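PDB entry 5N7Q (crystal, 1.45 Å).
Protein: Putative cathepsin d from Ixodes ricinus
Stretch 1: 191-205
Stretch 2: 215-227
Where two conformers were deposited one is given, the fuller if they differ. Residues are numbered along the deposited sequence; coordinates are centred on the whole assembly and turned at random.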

ATOM      1  N   VAL A 191     -14.743   8.033  -4.532  1.00  7.87           N
ATOM      2  CA  VAL A 191     -14.209   6.975  -5.411  1.00  8.32           C
ATOM      3  C   VAL A 191     -14.943   7.052  -6.757  1.00  8.65           C
ATOM      4  O   VAL A 191     -16.135   7.309  -6.814  1.00  9.62           O
ATOM      5  N   THR A 192     -14.204   6.796  -7.812  1.00  8.36           N
ATOM      6  CA  THR A 192     -14.743   6.679  -9.163  1.00  8.48           C
ATOM      7  C   THR A 192     -15.002   5.190  -9.425  1.00  8.83           C
ATOM      8  O   THR A 192     -16.037   4.669  -9.012  1.00 10.31           O
ATOM      9  N   ALA A 193     -14.074   4.496 -10.066  1.00  9.23           N
ATOM     10  CA  ALA A 193     -14.203   3.072 -10.360  1.00  9.61           C
ATOM     11  C   ALA A 193     -13.857   2.277  -9.101  1.00  9.27           C
ATOM     12  O   ALA A 193     -12.735   2.355  -8.594  1.00  9.46           O
ATOM     13  N   LYS A 194     -14.822   1.499  -8.611  1.00  9.23           N
ATOM     14  CA  LYS A 194     -14.646   0.700  -7.391  1.00  9.28           C
ATOM     15  C   LYS A 194     -13.878  -0.595  -7.678  1.00  9.41           C
ATOM     16  O   LYS A 194     -14.433  -1.563  -8.203  1.00 10.08           O
ATOM     17  N   GLY A 195     -12.582  -0.590  -7.354  1.00  9.08           N
ATOM     18  CA  GLY A 195     -11.707  -1.748  -7.595  1.00  9.01           C
ATOM     19  C   GLY A 195     -10.480  -1.500  -6.754  1.00  8.56           C
ATOM     20  O   GLY A 195     -10.384  -1.949  -5.593  1.00  8.31           O
ATOM     21  N   TYR A 196      -9.570  -0.703  -7.317  1.00  7.81           N
ATOM     22  CA  TYR A 196      -8.669   0.061  -6.482  1.00  7.68           C
ATOM     23  C   TYR A 196      -9.476   1.136  -5.754  1.00  7.86           C
ATOM     24  O   TYR A 196     -10.653   1.395  -6.069  1.00  7.86           O
ATOM     25  N   TRP A 197      -8.832   1.770  -4.798  1.00  7.59           N
ATOM     26  CA  TRP A 197      -9.345   2.984  -4.180  1.00  7.30           C
ATOM     27  C   TRP A 197      -9.000   4.161  -5.087  1.00  7.75           C
ATOM     28  O   TRP A 197      -7.979   4.821  -4.913  1.00  8.29           O
ATOM     29  N   GLN A 198      -9.809   4.323  -6.137  1.00  8.04           N
ATOM     30  CA  GLN A 198      -9.511   5.181  -7.283  1.00  8.06           C
ATOM     31  C   GLN A 198     -10.364   6.445  -7.266  1.00  7.83           C
ATOM     32  O   GLN A 198     -11.538   6.398  -6.866  1.00  7.60           O
ATOM     33  N   PHE A 199      -9.785   7.548  -7.705  1.00  8.27           N
ATOM     34  CA  PHE A 199     -10.458   8.856  -7.681  1.00  8.39           C
ATOM     35  C   PHE A 199      -9.821   9.801  -8.680  1.00  8.90           C
ATOM     36  O   PHE A 199      -8.766   9.512  -9.238  1.00  8.71           O
ATOM     37  N   HIS A 200     -10.488  10.936  -8.861  1.00  8.94           N
ATOM     38  CA  HIS A 200     -10.018  11.983  -9.777  1.00 10.23           C
ATOM     39  C   HIS A 200      -9.101  12.973  -9.074  1.00  9.88           C
ATOM     40  O   HIS A 200      -9.351  13.427  -7.949  1.00  9.73           O
ATOM     41  N   VAL A 201      -8.000  13.304  -9.760  1.00  9.88           N
ATOM     42  CA  VAL A 201      -7.045  14.342  -9.353  1.00 10.33           C
ATOM     43  C   VAL A 201      -7.150  15.533 -10.328  1.00 10.02           C
ATOM     44  O   VAL A 201      -7.284  15.333 -11.545  1.00 10.29           O
ATOM     45  N   ASP A 202      -7.074  16.739  -9.776  1.00 10.37           N
ATOM     46  CA  ASP A 202      -7.235  17.963 -10.568  1.00 10.75           C
ATOM     47  C   ASP A 202      -5.965  18.390 -11.276  1.00 11.03           C
ATOM     48  O   ASP A 202      -6.077  18.989 -12.339  1.00 11.70           O
ATOM     49  N   GLY A 203      -4.801  18.182 -10.655  1.00 10.78           N
ATOM     50  CA  GLY A 203      -3.523  18.548 -11.269  1.00 10.76           C
ATOM     51  C   GLY A 203      -2.333  18.130 -10.447  1.00 10.85           C
ATOM     52  O   GLY A 203      -2.473  17.726  -9.292  1.00 11.28           O
ATOM     53  N   VAL A 204      -1.161  18.209 -11.067  1.00 11.10           N
ATOM     54  CA  VAL A 204       0.111  17.889 -10.421  1.00 12.11           C
ATOM     55  C   VAL A 204       1.066  18.975 -10.890  1.00 12.10           C
ATOM     56  O   VAL A 204       1.053  19.311 -12.082  1.00 13.65           O
ATOM     57  N   LYS A 205       1.834  19.569  -9.997  1.00 12.44           N
ATOM     58  CA  LYS A 205       2.747  20.641 -10.425  1.00 12.76           C
ATOM     59  C   LYS A 205       3.971  20.723  -9.568  1.00 12.80           C
ATOM     60  O   LYS A 205       3.980  20.241  -8.433  1.00 12.53           O
ATOM     61  N   GLU A 215       6.378  23.437 -13.768  1.00 10.84           N
ATOM     62  CA  GLU A 215       6.160  22.195 -14.479  1.00 11.66           C
ATOM     63  C   GLU A 215       4.742  21.756 -14.138  1.00 11.75           C
ATOM     64  O   GLU A 215       4.475  21.367 -13.005  1.00 11.50           O
ATOM     65  N   LEU A 216       3.847  21.827 -15.127  1.00 11.79           N
ATOM     66  CA  LEU A 216       2.411  21.552 -14.937  1.00 12.00           C
ATOM     67  C   LEU A 216       2.047  20.242 -15.618  1.00 12.77           C
ATOM     68  O   LEU A 216       2.123  20.127 -16.845  1.00 14.17           O
ATOM     69  N   LEU A 217       1.663  19.245 -14.817  1.00 12.02           N
ATOM     70  CA  LEU A 217       1.355  17.921 -15.271  1.00 11.49           C
ATOM     71  C   LEU A 217      -0.083  17.597 -14.890  1.00 10.96           C
ATOM     72  O   LEU A 217      -0.746  18.407 -14.227  1.00 11.23           O
ATOM     73  N   CYS A 218      -0.566  16.428 -15.315  1.00 11.05           N
ATOM     74  CA  CYS A 218      -1.987  16.101 -15.131  1.00 11.37           C
ATOM     75  C   CYS A 218      -2.807  17.341 -15.521  1.00 11.73           C
ATOM     76  O   CYS A 218      -3.728  17.741 -14.815  1.00 11.72           O
ATOM     77  N   LYS A 219      -2.420  17.966 -16.637  1.00 12.05           N
ATOM     78  CA  LYS A 219      -2.885  19.315 -16.925  1.00 12.35           C
ATOM     79  C   LYS A 219      -4.405  19.406 -17.038  1.00 11.48           C
ATOM     80  O   LYS A 219      -5.011  20.342 -16.514  1.00 12.23           O
ATOM     81  N   ASP A 220      -4.996  18.399 -17.660  1.00 11.76           N
ATOM     82  CA  ASP A 220      -6.449  18.405 -17.857  1.00 11.94           C
ATOM     83  C   ASP A 220      -7.191  17.483 -16.897  1.00 11.96           C
ATOM     84  O   ASP A 220      -8.277  17.040 -17.210  1.00 11.73           O
ATOM     85  N   GLY A 221      -6.605  17.236 -15.723  1.00 11.23           N
ATOM     86  CA  GLY A 221      -7.122  16.273 -14.758  1.00 11.29           C
ATOM     87  C   GLY A 221      -6.667  14.868 -15.072  1.00 11.30           C
ATOM     88  O   GLY A 221      -6.309  14.541 -16.205  1.00 11.18           O
ATOM     89  N   CYS A 222      -6.737  14.000 -14.070  1.00 10.65           N
ATOM     90  CA  CYS A 222      -6.253  12.638 -14.227  1.00 10.92           C
ATOM     91  C   CYS A 222      -6.854  11.770 -13.149  1.00 10.31           C
ATOM     92  O   CYS A 222      -7.538  12.277 -12.273  1.00 10.94           O
ATOM     93  N   GLU A 223      -6.594  10.466 -13.237  1.00 10.25           N
ATOM     94  CA  GLU A 223      -7.107   9.460 -12.284  0.50  9.99           C
ATOM     95  C   GLU A 223      -5.922   9.004 -11.429  1.00  9.60           C
ATOM     96  O   GLU A 223      -4.767   8.992 -11.890  1.00 10.05           O
ATOM     97  N   ALA A 224      -6.198   8.609 -10.187  1.00  8.66           N
ATOM     98  CA  ALA A 224      -5.197   8.121  -9.253  1.00  8.35           C
ATOM     99  C   ALA A 224      -5.807   7.080  -8.333  1.00  7.80           C
ATOM    100  O   ALA A 224      -7.018   6.978  -8.201  1.00  7.77           O
ATOM    101  N   ILE A 225      -4.950   6.332  -7.648  1.00  7.72           N
ATOM    102  CA  ILE A 225      -5.367   5.421  -6.556  1.00  7.26           C
ATOM    103  C   ILE A 225      -4.537   5.699  -5.318  1.00  7.33           C
ATOM    104  O   ILE A 225      -3.388   6.173  -5.426  1.00  7.75           O
ATOM    105  N   ALA A 226      -5.083   5.378  -4.162  1.00  7.10           N
ATOM    106  CA  ALA A 226      -4.341   5.422  -2.903  1.00  7.24           C
ATOM    107  C   ALA A 226      -3.922   3.998  -2.559  1.00  7.38           C
ATOM    108  O   ALA A 226      -4.767   3.164  -2.305  1.00  7.15           O
ATOM    109  N   ASP A 227      -2.624   3.716  -2.609  1.00  7.08           N
ATOM    110  CA  ASP A 227      -2.119   2.336  -2.486  1.00  7.41           C
ATOM    111  C   ASP A 227      -1.028   2.211  -1.439  1.00  7.46           C
ATOM    112  O   ASP A 227       0.133   2.505  -1.703  1.00  7.62           O
TER

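The strongest side-chain contacts converge on Glu223, whose carboxylate folds back over the neighbouring strand with chi1 and chi2 both m. Its OE1 accepts two hydrogen bonds, from Thr192 OG1 at 2.7 Å and from Gln198 NE2 at 2.9 Å. A long acidic side chain suits this place because it can reach across to both donors; Thr192 (p) and the extended Gln198 (t, t) present them. His200 (t) lies on the same face, its ring edge toward Glu223 OE2.

Beneath these contacts runs an antiparallel ladder, with Phe199 N to Ala224 O at 2.9 Å and Val201 N to Cys222 O at 2.8 Å. Next to the Gln198–Ile225 end of the ladder, water 1 bridges Trp197 N and Ala226 O, 2.9 Å from each.

On the other face, Phe199 (p) lays its ring near small residues: CE1 is 4.0 Å from Ala224 CB and CE2 4.1 Å from Ala226 CB. Val201 (t) brings CG2 within 3.6 Å of Ala224 CB and CB within 3.8 Å of Cys222 SG, packing against the disulfide that ties Cys222 (p) to Cys218 (t). Val204 (t) continues this apolar face, its CG2 3.7 Å from Cys218 CB. Ile225 (p, t) instead shares Gln198's face, where its CD1 sits over the Tyr196 ring, 4.1 Å from the centroid, a CH-pi contact.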

ATOM      1  CB  VAL A 191     -14.327   5.577  -4.742  1.00  8.56           C
ATOM      2  CG1 VAL A 191     -14.019   4.437  -5.695  1.00  8.68           C
ATOM      3  CG2 VAL A 191     -13.463   5.511  -3.491  1.00  8.93           C
ATOM      4  CB  THR A 192     -13.784   7.315 -10.177  1.00  8.76           C
ATOM      5  OG1 THR A 192     -12.456   6.785 -10.001  1.00  9.08           O
ATOM      6  CG2 THR A 192     -13.748   8.819  -9.986  1.00  8.56           C
ATOM      7  CB  ALA A 193     -13.277   2.696 -11.496  1.00 10.52           C
ATOM      8  CB  LYS A 194     -15.989   0.436  -6.726  1.00  9.16           C
ATOM      9  CG  LYS A 194     -16.605   1.697  -6.121  1.00  9.31           C
ATOM     10  CD  LYS A 194     -18.083   1.501  -5.778  1.00  9.48           C
ATOM     11  CE  LYS A 194     -18.298   0.360  -4.824  1.00  9.33           C
ATOM     12  NZ  LYS A 194     -19.674   0.357  -4.206  1.00  9.72           N
ATOM     13  CB  TYR A 196      -7.567   0.730  -7.303  1.00  7.82           C
ATOM     14  CG  TYR A 196      -6.756  -0.187  -8.209  1.00  8.19           C
ATOM     15  CD1 TYR A 196      -6.012  -1.235  -7.698  1.00  8.33           C
ATOM     16  CD2 TYR A 196      -6.656   0.073  -9.576  1.00  8.63           C
ATOM     17  CE1 TYR A 196      -5.263  -2.063  -8.522  1.00  9.05           C
ATOM     18  CE2 TYR A 196      -5.888  -0.727 -10.416  1.00  9.30           C
ATOM     19  CZ  TYR A 196      -5.191  -1.800  -9.876  1.00  9.24           C
ATOM     20  OH  TYR A 196      -4.432  -2.603 -10.725  1.00 10.37           O
ATOM     21  CB  TRP A 197      -8.771   3.145  -2.780  1.00  7.22           C
ATOM     22  CG  TRP A 197      -9.395   2.195  -1.804  1.00  6.92           C
ATOM     23  CD1 TRP A 197      -8.944   0.942  -1.440  1.00  6.84           C
ATOM     24  CD2 TRP A 197     -10.582   2.432  -1.032  1.00  6.81           C
ATOM     25  NE1 TRP A 197      -9.793   0.406  -0.498  1.00  6.95           N
ATOM     26  CE2 TRP A 197     -10.782   1.309  -0.221  1.00  6.93           C
ATOM     27  CE3 TRP A 197     -11.474   3.511  -0.934  1.00  6.60           C
ATOM     28  CZ2 TRP A 197     -11.846   1.220   0.671  1.00  6.93           C
ATOM     29  CZ3 TRP A 197     -12.518   3.431  -0.078  1.00  7.01           C
ATOM     30  CH2 TRP A 197     -12.687   2.291   0.752  1.00  6.96           C
ATOM     31  CB  GLN A 198      -9.751   4.397  -8.568  1.00  8.68           C
ATOM     32  CG  GLN A 198      -9.270   5.069  -9.852  1.00  8.93           C
ATOM     33  CD  GLN A 198      -9.305   4.138 -11.037  1.00  9.60           C
ATOM     34  OE1 GLN A 198      -9.003   2.937 -10.922  1.00 10.66           O
ATOM     35  NE2 GLN A 198      -9.680   4.670 -12.184  1.00 10.45           N
ATOM     36  CB  PHE A 199     -10.416   9.458  -6.257  1.00  8.57           C
ATOM     37  CG  PHE A 199      -9.048   9.446  -5.656  1.00  8.76           C
ATOM     38  CD1 PHE A 199      -8.168  10.498  -5.873  1.00  9.16           C
ATOM     39  CD2 PHE A 199      -8.601   8.349  -4.927  1.00  8.84           C
ATOM     40  CE1 PHE A 199      -6.883  10.468  -5.346  1.00  9.40           C
ATOM     41  CE2 PHE A 199      -7.325   8.327  -4.401  1.00  9.63           C
ATOM     42  CZ  PHE A 199      -6.457   9.375  -4.616  1.00  9.36           C
ATOM     43  CB  HIS A 200     -11.237  12.700 -10.359  1.00 11.10           C
ATOM     44  CG  HIS A 200     -10.895  13.780 -11.338  1.00 11.68           C
ATOM     45  ND1 HIS A 200     -10.460  13.510 -12.612  1.00 12.54           N
ATOM     46  CD2 HIS A 200     -10.935  15.128 -11.228  1.00 12.72           C
ATOM     47  CE1 HIS A 200     -10.238  14.645 -13.247  1.00 12.10           C
ATOM     48  NE2 HIS A 200     -10.497  15.638 -12.423  1.00 12.18           N
ATOM     49  CB  VAL A 201      -5.618  13.760  -9.310  1.00 11.10           C
ATOM     50  CG1 VAL A 201      -4.571  14.849  -9.158  1.00 10.90           C
ATOM     51  CG2 VAL A 201      -5.530  12.719  -8.189  1.00 11.35           C
ATOM     52  CB  ASP A 202      -7.686  19.131  -9.702  1.00 11.54           C
ATOM     53  CG  ASP A 202      -9.009  18.882  -8.987  1.00 13.02           C
ATOM     54  OD1 ASP A 202      -9.831  18.074  -9.449  1.00 16.35           O
ATOM     55  OD2 ASP A 202      -9.213  19.497  -7.919  1.00 15.08           O
ATOM     56  CB  VAL A 204       0.627  16.497 -10.853  1.00 12.96           C
ATOM     57  CG1 VAL A 204       1.980  16.187 -10.214  1.00 14.42           C
ATOM     58  CG2 VAL A 204      -0.363  15.400 -10.502  1.00 12.82           C
ATOM     59  CB  LYS A 205       2.035  21.992 -10.403  1.00 13.48           C
ATOM     60  CG  LYS A 205       1.635  22.484  -9.025  1.00 14.29           C
ATOM     61  CD  LYS A 205       0.938  23.835  -9.079  1.00 16.02           C
ATOM     62  CE  LYS A 205       0.370  24.193  -7.708  1.00 17.43           C
ATOM     63  NZ  LYS A 205      -0.433  25.444  -7.712  1.00 19.91           N
ATOM     64  CB  GLU A 215       7.197  21.160 -14.030  1.00 13.16           C
ATOM     65  CG  GLU A 215       7.072  19.786 -14.655  1.00 15.15           C
ATOM     66  CD  GLU A 215       7.378  19.733 -16.125  1.00 17.25           C
ATOM     67  OE1 GLU A 215       8.016  20.645 -16.669  1.00 17.84           O
ATOM     68  OE2 GLU A 215       6.982  18.724 -16.750  1.00 21.11           O
ATOM     69  CB  LEU A 216       1.550  22.720 -15.454  1.00 12.68           C
ATOM     70  CG  LEU A 216       1.878  24.115 -14.925  1.00 13.03           C
ATOM     71  CD1 LEU A 216       0.900  25.162 -15.463  1.00 13.89           C
ATOM     72  CD2 LEU A 216       1.903  24.228 -13.406  1.00 13.12           C
ATOM     73  CB  LEU A 217       2.334  16.938 -14.635  1.00 12.01           C
ATOM     74  CG  LEU A 217       3.769  17.222 -15.107  1.00 13.15           C
ATOM     75  CD1 LEU A 217       4.735  16.496 -14.207  1.00 13.76           C
ATOM     76  CD2 LEU A 217       3.945  16.813 -16.549  1.00 13.01           C
ATOM     77  CB  CYS A 218      -2.237  15.691 -13.679  1.00 11.32           C
ATOM     78  SG  CYS A 218      -3.963  15.364 -13.266  1.00 11.60           S
ATOM     79  CB  LYS A 219      -2.194  19.886 -18.162  1.00 13.43           C
ATOM     80  CG  LYS A 219      -2.539  21.343 -18.433  1.00 13.93           C
ATOM     81  CD  LYS A 219      -1.833  22.279 -17.465  1.00 15.48           C
ATOM     82  CE  LYS A 219      -2.406  23.684 -17.515  1.00 16.52           C
ATOM     83  NZ  LYS A 219      -3.584  23.834 -16.628  1.00 17.45           N
ATOM     84  CB  ASP A 220      -6.773  18.062 -19.308  1.00 13.09           C
ATOM     85  CG  ASP A 220      -6.133  19.022 -20.304  1.00 13.93           C
ATOM     86  OD1 ASP A 220      -5.976  20.217 -19.987  1.00 14.09           O
ATOM     87  OD2 ASP A 220      -5.804  18.536 -21.403  1.00 15.97           O
ATOM     88  CB  CYS A 222      -4.702  12.601 -14.177  1.00 10.90           C
ATOM     89  SG  CYS A 222      -4.012  13.389 -12.725  1.00 11.94           S
ATOM     90  CB  GLU A 223      -7.759   8.233 -12.983  0.50 10.14           C
ATOM     91  CG  GLU A 223      -9.159   8.392 -13.631  0.50 10.37           C
ATOM     92  CD  GLU A 223     -10.363   8.390 -12.654  0.50 10.55           C
ATOM     93  OE1 GLU A 223     -10.893   7.298 -12.204  0.50  8.15           O
ATOM     94  OE2 GLU A 223     -10.846   9.524 -12.420  0.50 11.20           O
ATOM     95  CB  ALA A 224      -4.657   9.265  -8.394  1.00  8.19           C
ATOM     96  CB  ILE A 225      -5.290   3.913  -6.967  1.00  7.19           C
ATOM     97  CG1 ILE A 225      -3.831   3.414  -7.052  1.00  7.55           C
ATOM     98  CG2 ILE A 225      -6.012   3.708  -8.310  1.00  7.25           C
ATOM     99  CD1 ILE A 225      -3.683   1.923  -7.307  1.00  8.16           C
ATOM    100  CB  ALA A 226      -5.190   6.013  -1.807  1.00  7.48           C
ATOM    101  CB  ASP A 227      -1.600   1.820  -3.812  1.00  7.79           C
ATOM    102  CG  ASP A 227      -1.208   0.380  -3.749  1.00  8.37           C
ATOM    103  OD1 ASP A 227      -1.416  -0.272  -2.704  1.00  9.39           O
ATOM    104  OD2 ASP A 227      -0.701  -0.137  -4.778  1.00  8.64           O
TER
HETATM  105  O   HOH W   1      -6.017   1.305  -4.219  1.00  7.27           O
HETATM  106  O   HOH W   2      -4.482  20.760 -13.810  1.00 13.46           O